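Local atomic coordinates of ApRick protease (Rickettsia conorii, PDB entry 5C9F), a protein that probably cleaves peptide bonds as an aspartic endopeptidase, the part in this chain being the retropepsin-like protease domain of a longer protein. Residues 41-46 and 78-83; 63-68 and 72-77. All blocks are in the same frame, centred on the assembly; numbering follows the deposited sequence.

Interaction 1: residues 41-46 and 78-83; sequences SDIALT and ITLNSV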
loop_
_atom_site.group_PDB
_atom_site.type_symbol
_atom_site.label_atom_id
_atom_site.label_comp_id
_atom_site.label_asym_id
_atom_site.label_seq_id
_atom_site.Cartn_x
_atom_site.Cartn_y
_atom_site.Cartn_z
ATOM N N SER A 41 -11.422 -18.173 19.538
ATOM C CA SER A 41 -11.285 -16.752 19.789
ATOM C C SER A 41 -9.796 -16.436 19.939
ATOM O O SER A 41 -9.142 -16.016 18.970
ATOM C CB SER A 41 -12.119 -16.326 21.014
ATOM O OG SER A 41 -11.795 -17.234 22.115
ATOM N N ASP A 42 -9.264 -16.644 21.147
ATOM C CA ASP A 42 -7.829 -16.371 21.410
ATOM C C ASP A 42 -7.027 -17.545 20.937
ATOM O O ASP A 42 -7.596 -18.600 20.506
ATOM C CB ASP A 42 -7.572 -15.975 22.893
ATOM C CG ASP A 42 -7.880 -17.102 23.867
ATOM O OD1 ASP A 42 -8.881 -17.803 23.703
ATOM O OD2 ASP A 42 -7.102 -17.360 24.796
ATOM N N ILE A 43 -5.715 -17.361 20.889
ATOM C CA ILE A 43 -4.828 -18.454 20.508
ATOM C C ILE A 43 -4.879 -19.570 21.516
ATOM O O ILE A 43 -4.886 -19.326 22.760
ATOM C CB ILE A 43 -3.415 -17.968 20.371
ATOM C CG1 ILE A 43 -3.291 -17.209 19.055
ATOM C CG2 ILE A 43 -2.409 -19.121 20.406
ATOM C CD1 ILE A 43 -1.998 -16.489 18.917
ATOM N N ALA A 44 -4.928 -20.784 21.006
ATOM C CA ALA A 44 -4.833 -21.965 21.867
ATOM C C ALA A 44 -3.508 -22.680 21.617
ATOM O O ALA A 44 -3.253 -23.159 20.530
ATOM C CB ALA A 44 -6.003 -22.898 21.586
ATOM N N LEU A 45 -2.640 -22.710 22.608
ATOM C CA LEU A 45 -1.350 -23.341 22.447
ATOM C C LEU A 45 -1.357 -24.755 23.021
ATOM O O LEU A 45 -1.846 -24.978 24.121
ATOM C CB LEU A 45 -0.263 -22.541 23.176
ATOM C CG LEU A 45 0.358 -21.272 22.708
ATOM C CD1 LEU A 45 1.523 -20.946 23.633
ATOM C CD2 LEU A 45 0.855 -21.442 21.274
ATOM N N THR A 46 -0.719 -25.675 22.328
ATOM C CA THR A 46 -0.501 -26.980 22.900
ATOM C C THR A 46 0.427 -26.831 24.072
ATOM O O THR A 46 1.231 -25.903 24.160
ATOM C CB THR A 46 0.135 -27.989 21.897
ATOM O OG1 THR A 46 1.439 -27.519 21.508
ATOM C CG2 THR A 46 -0.732 -28.132 20.662
ATOM N N ILE A 78 -2.539 -16.796 28.964
ATOM C CA ILE A 78 -1.210 -16.253 28.774
ATOM C C ILE A 78 -1.309 -15.069 27.846
ATOM O O ILE A 78 -2.304 -14.890 27.155
ATOM C CB ILE A 78 -0.235 -17.285 28.202
ATOM C CG1 ILE A 78 -0.786 -17.873 26.884
ATOM C CG2 ILE A 78 0.022 -18.424 29.228
ATOM C CD1 ILE A 78 0.193 -18.709 26.128
ATOM N N THR A 79 -0.232 -14.303 27.792
ATOM C CA THR A 79 -0.065 -13.228 26.808
ATOM C C THR A 79 1.237 -13.419 26.034
ATOM O O THR A 79 2.251 -13.713 26.611
ATOM C CB THR A 79 -0.049 -11.864 27.504
ATOM O OG1 THR A 79 -1.291 -11.704 28.197
ATOM C CG2 THR A 79 0.122 -10.754 26.497
ATOM N N LEU A 80 1.145 -13.352 24.712
ATOM C CA LEU A 80 2.279 -13.572 23.857
ATOM C C LEU A 80 2.848 -12.195 23.478
ATOM O O LEU A 80 2.199 -11.386 22.843
ATOM C CB LEU A 80 1.875 -14.369 22.670
ATOM C CG LEU A 80 1.326 -15.783 22.992
ATOM C CD1 LEU A 80 0.698 -16.354 21.745
ATOM C CD2 LEU A 80 2.369 -16.730 23.500
ATOM N N ASN A 81 4.064 -11.937 23.904
ATOM C CA ASN A 81 4.676 -10.632 23.694
ATOM C C ASN A 81 4.703 -10.264 22.227
ATOM O O ASN A 81 4.359 -9.147 21.873
ATOM C CB ASN A 81 6.104 -10.605 24.250
ATOM C CG ASN A 81 6.138 -10.793 25.750
ATOM O OD1 ASN A 81 5.233 -10.394 26.451
ATOM N ND2 ASN A 81 7.190 -11.423 26.240
ATOM N N SER A 82 5.101 -11.199 21.384
ATOM C CA SER A 82 5.244 -10.921 19.966
ATOM C C SER A 82 4.823 -12.108 19.095
ATOM O O SER A 82 5.189 -13.249 19.367
ATOM C CB SER A 82 6.702 -10.552 19.662
ATOM O OG SER A 82 6.994 -10.671 18.277
ATOM N N VAL A 83 3.947 -11.829 18.150
ATOM C CA VAL A 83 3.465 -12.802 17.163
ATOM C C VAL A 83 3.643 -12.157 15.792
ATOM O O VAL A 83 2.992 -11.150 15.496
ATOM C CB VAL A 83 1.973 -13.165 17.327
ATOM C CG1 VAL A 83 1.527 -14.159 16.241
ATOM C CG2 VAL A 83 1.655 -13.800 18.690
#
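L45 and I78 meet through the ends of their side chains: CD1 of L45 lies 3.6 Å from CD1 of I78, and the two chains run at about a right angle to each other. The same L45 methyl is 4.3 Å from CD2 of L80, the other branch of which, CD1, comes within 3.9 Å of CD1 of I43. L80 therefore divides its two methyls between I43 and L45, which are two residues apart on the strand and both direct their CB at 78-83. I78 gets there differently. Its CB bond points neither at nor away from 41-46, but with CG1 placed between the backbone N and the carbonyl carbon (chi1 56°) and CD1 extended beyond it, the terminal methyl arrives at L45.

No hydrogen bond joins the two segments, and their backbones are well separated, with the CA atoms of I43 and L80 9.2 Å apart. The axes of 43-45 and 78-80 pass 9.5 Å from each other at 105°, so the strands pack through side chains and do not pair edge to edge. Strand 88-97 connects them, pairing in parallel with 43-45 and antiparallel with 71-84, and A44 also bonds L105 through the backbone.

The apolar surroundings continue with F34, which touches I43 and L45, with L53 beside L45 and F55 beside I78, and with I92 and L110, each reached by both I43 and V83. At the two ends of the short strand, D42 hydrogen-bonds H95, while T46 caps the following helix through D49 N. All four touching residues are buried. This is the interior of a retropepsin-like beta fold, where the short strand following the family's Asp-Thr-Gly loop packs across the inside of the curled sheet to which both strands belong, facing 78-80 through side chains.

Interaction 2: residues 63-68 and 72-77; sequences TRTYLT and ENKAAP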
loop_
_atom_site.group_PDB
_atom_site.type_symbol
_atom_site.label_atom_id
_atom_site.label_comp_id
_atom_site.label_asym_id
_atom_site.label_seq_id
_atom_site.Cartn_x
_atom_site.Cartn_y
_atom_site.Cartn_z
ATOM N N THR A 63 -7.011 -21.206 35.474
ATOM C CA THR A 63 -8.195 -20.576 36.029
ATOM C C THR A 63 -9.350 -20.468 35.046
ATOM O O THR A 63 -10.462 -20.152 35.453
ATOM C CB THR A 63 -7.853 -19.156 36.488
ATOM O OG1 THR A 63 -7.237 -18.443 35.408
ATOM C CG2 THR A 63 -6.919 -19.216 37.680
ATOM N N ARG A 64 -9.088 -20.698 33.762
ATOM C CA ARG A 64 -10.092 -20.485 32.717
ATOM C C ARG A 64 -10.705 -21.810 32.264
ATOM O O ARG A 64 -10.110 -22.866 32.415
ATOM C CB ARG A 64 -9.524 -19.679 31.537
ATOM C CG ARG A 64 -9.229 -18.217 31.887
ATOM C CD ARG A 64 -10.521 -17.390 31.971
ATOM N NE ARG A 64 -10.899 -17.059 30.603
ATOM C CZ ARG A 64 -11.812 -17.656 29.841
ATOM N NH1 ARG A 64 -12.610 -18.619 30.309
ATOM N NH2 ARG A 64 -11.956 -17.246 28.581
ATOM N N THR A 65 -11.923 -21.725 31.750
ATOM C CA THR A 65 -12.630 -22.855 31.211
ATOM C C THR A 65 -13.143 -22.549 29.808
ATOM O O THR A 65 -13.885 -21.606 29.580
ATOM C CB THR A 65 -13.779 -23.242 32.149
ATOM O OG1 THR A 65 -13.236 -23.583 33.406
ATOM C CG2 THR A 65 -14.599 -24.386 31.605
ATOM N N TYR A 66 -12.737 -23.375 28.861
ATOM C CA TYR A 66 -13.186 -23.256 27.488
ATOM C C TYR A 66 -14.237 -24.323 27.239
ATOM O O TYR A 66 -14.172 -25.405 27.818
ATOM C CB TYR A 66 -12.000 -23.322 26.550
ATOM C CG TYR A 66 -11.270 -22.022 26.537
ATOM C CD1 TYR A 66 -10.377 -21.678 27.555
ATOM C CD2 TYR A 66 -11.505 -21.109 25.524
ATOM C CE1 TYR A 66 -9.742 -20.448 27.548
ATOM C CE2 TYR A 66 -10.863 -19.910 25.493
ATOM C CZ TYR A 66 -10.009 -19.581 26.517
ATOM O OH TYR A 66 -9.395 -18.388 26.450
ATOM N N LEU A 67 -15.279 -23.945 26.497
ATOM C CA LEU A 67 -16.396 -24.824 26.105
ATOM C C LEU A 67 -16.115 -25.315 24.692
ATOM O O LEU A 67 -16.321 -24.574 23.730
ATOM C CB LEU A 67 -17.737 -24.070 26.224
ATOM C CG LEU A 67 -17.968 -23.402 27.597
ATOM C CD1 LEU A 67 -19.055 -22.352 27.537
ATOM C CD2 LEU A 67 -18.290 -24.441 28.659
ATOM N N THR A 68 -15.579 -26.536 24.564
ATOM C CA THR A 68 -15.097 -27.065 23.273
ATOM C C THR A 68 -16.089 -28.049 22.664
ATOM O O THR A 68 -17.221 -28.187 23.134
ATOM C CB THR A 68 -13.718 -27.797 23.399
ATOM O OG1 THR A 68 -13.086 -27.522 24.654
ATOM C CG2 THR A 68 -12.763 -27.405 22.254
ATOM N N GLU A 72 -16.237 -28.981 28.197
ATOM C CA GLU A 72 -15.481 -28.089 29.082
ATOM C C GLU A 72 -14.055 -28.502 29.318
ATOM O O GLU A 72 -13.830 -29.580 29.897
ATOM C CB GLU A 72 -16.154 -28.025 30.471
ATOM C CG GLU A 72 -16.821 -26.713 30.730
ATOM C CD GLU A 72 -17.603 -26.647 32.021
ATOM O OE1 GLU A 72 -18.799 -26.507 31.893
ATOM O OE2 GLU A 72 -17.051 -26.752 33.133
ATOM N N ASN A 73 -13.102 -27.655 28.955
ATOM C CA ASN A 73 -11.692 -27.908 29.335
ATOM C C ASN A 73 -11.085 -26.792 30.119
ATOM O O ASN A 73 -11.335 -25.623 29.841
ATOM C CB ASN A 73 -10.832 -28.202 28.115
ATOM C CG ASN A 73 -11.299 -29.473 27.374
ATOM O OD1 ASN A 73 -11.770 -30.425 27.994
ATOM N ND2 ASN A 73 -11.196 -29.470 26.054
ATOM N N LYS A 74 -10.187 -27.139 31.016
ATOM C CA LYS A 74 -9.442 -26.122 31.783
ATOM C C LYS A 74 -8.254 -25.563 30.965
ATOM O O LYS A 74 -7.593 -26.288 30.216
ATOM C CB LYS A 74 -8.967 -26.706 33.131
ATOM C CG LYS A 74 -10.114 -27.096 34.044
ATOM C CD LYS A 74 -10.952 -25.894 34.397
ATOM C CE LYS A 74 -10.234 -24.872 35.218
ATOM N NZ LYS A 74 -9.526 -25.386 36.405
ATOM N N ALA A 75 -7.984 -24.279 31.136
ATOM C CA ALA A 75 -6.846 -23.618 30.528
ATOM C C ALA A 75 -6.237 -22.495 31.378
ATOM O O ALA A 75 -6.922 -21.872 32.212
ATOM C CB ALA A 75 -7.230 -23.109 29.123
ATOM N N ALA A 76 -4.956 -22.232 31.159
ATOM C CA ALA A 76 -4.250 -21.112 31.781
ATOM C C ALA A 76 -4.139 -20.009 30.756
ATOM O O ALA A 76 -3.637 -20.227 29.638
ATOM C CB ALA A 76 -2.856 -21.525 32.250
ATOM N N PRO A 77 -4.592 -18.806 31.108
ATOM C CA PRO A 77 -4.439 -17.675 30.201
ATOM C C PRO A 77 -3.002 -17.212 30.146
ATOM O O PRO A 77 -2.333 -17.263 31.149
ATOM C CB PRO A 77 -5.336 -16.589 30.835
ATOM C CG PRO A 77 -5.453 -16.979 32.257
ATOM C CD PRO A 77 -5.378 -18.462 32.307
HETATM O O HOH W 1 -14.697 -25.504 34.957
#
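A beta hairpin joins 63-68 to 72-77, and its place in the chain is consistent with the flap of retropepsins. Its antiparallel register is fixed by four backbone bonds in two reciprocal pairs: R64 with A75, where R64 N reaches A75 O at 2.9 Å, and Y66 with N73, where N73 N reaches Y66 O at 2.7 Å. T65-K74 and L67-E72 are the non-hydrogen-bonded pairs. At the first pair T63 as well as R64 faces A75, a classic beta bulge, and here A75 N approaches R64 O from 42° out of the carbonyl plane, whereas both Y66-N73 bonds lie in plane.

On the face carrying T65, L67, E72 and K74, CG of E72 touches two methyls from directions about a right angle apart, 3.3 Å from T65 CG2 and 3.4 Å from L67 CD2. A water lies 2.9 Å from T65 OG1 and donates to E72 OE2, tying the two side chains together at their polar ends. K74, bent at three successive torsions, lays CD against T65 OG1 at 3.4 Å and carries NZ on to Y62 O.

The other face holds R64, Y66, N73 and A75. CB of A75 packs obliquely against Y66 CD1 at 3.8 Å, while the guanidinium of R64 has Y66 CE1 4.0 Å above one face, toward its rim. CG of R64 also meets the P77 ring. Several of these exposed side chains touch crystal neighbours, so their poses may partly reflect the lattice.

Beyond the hairpin, the Y66 ring stacks with H95 of strand 88-97 and its OH hydrogen-bonds D42; N73 ND2 hydrogen-bonds D100 OD2, and A76 exchanges a backbone hydrogen bond with V96, which joins the hairpin's second strand to 88-97.

Overall arrangement
Interaction 1 lies near the middle of the domain, its centre about 6 Å from that of the chain, whereas interaction 2 is peripheral at about 17 Å; the two contact centres are about 14 Å apart. They share strand 71-84, whose earlier part forms the hairpin and whose later part covers the core, and along the chain 63-77 is nested within the loop closed by 41-46 and 78-83. A direct link exists too, with Y66 OH 2.9 Å from D42 OD1. Since D42 closely follows the Asp-Thr-Gly triplet characteristic of aspartic proteases, this probable hydrogen bond ties the hairpin to the neighbourhood of the presumed catalytic loop.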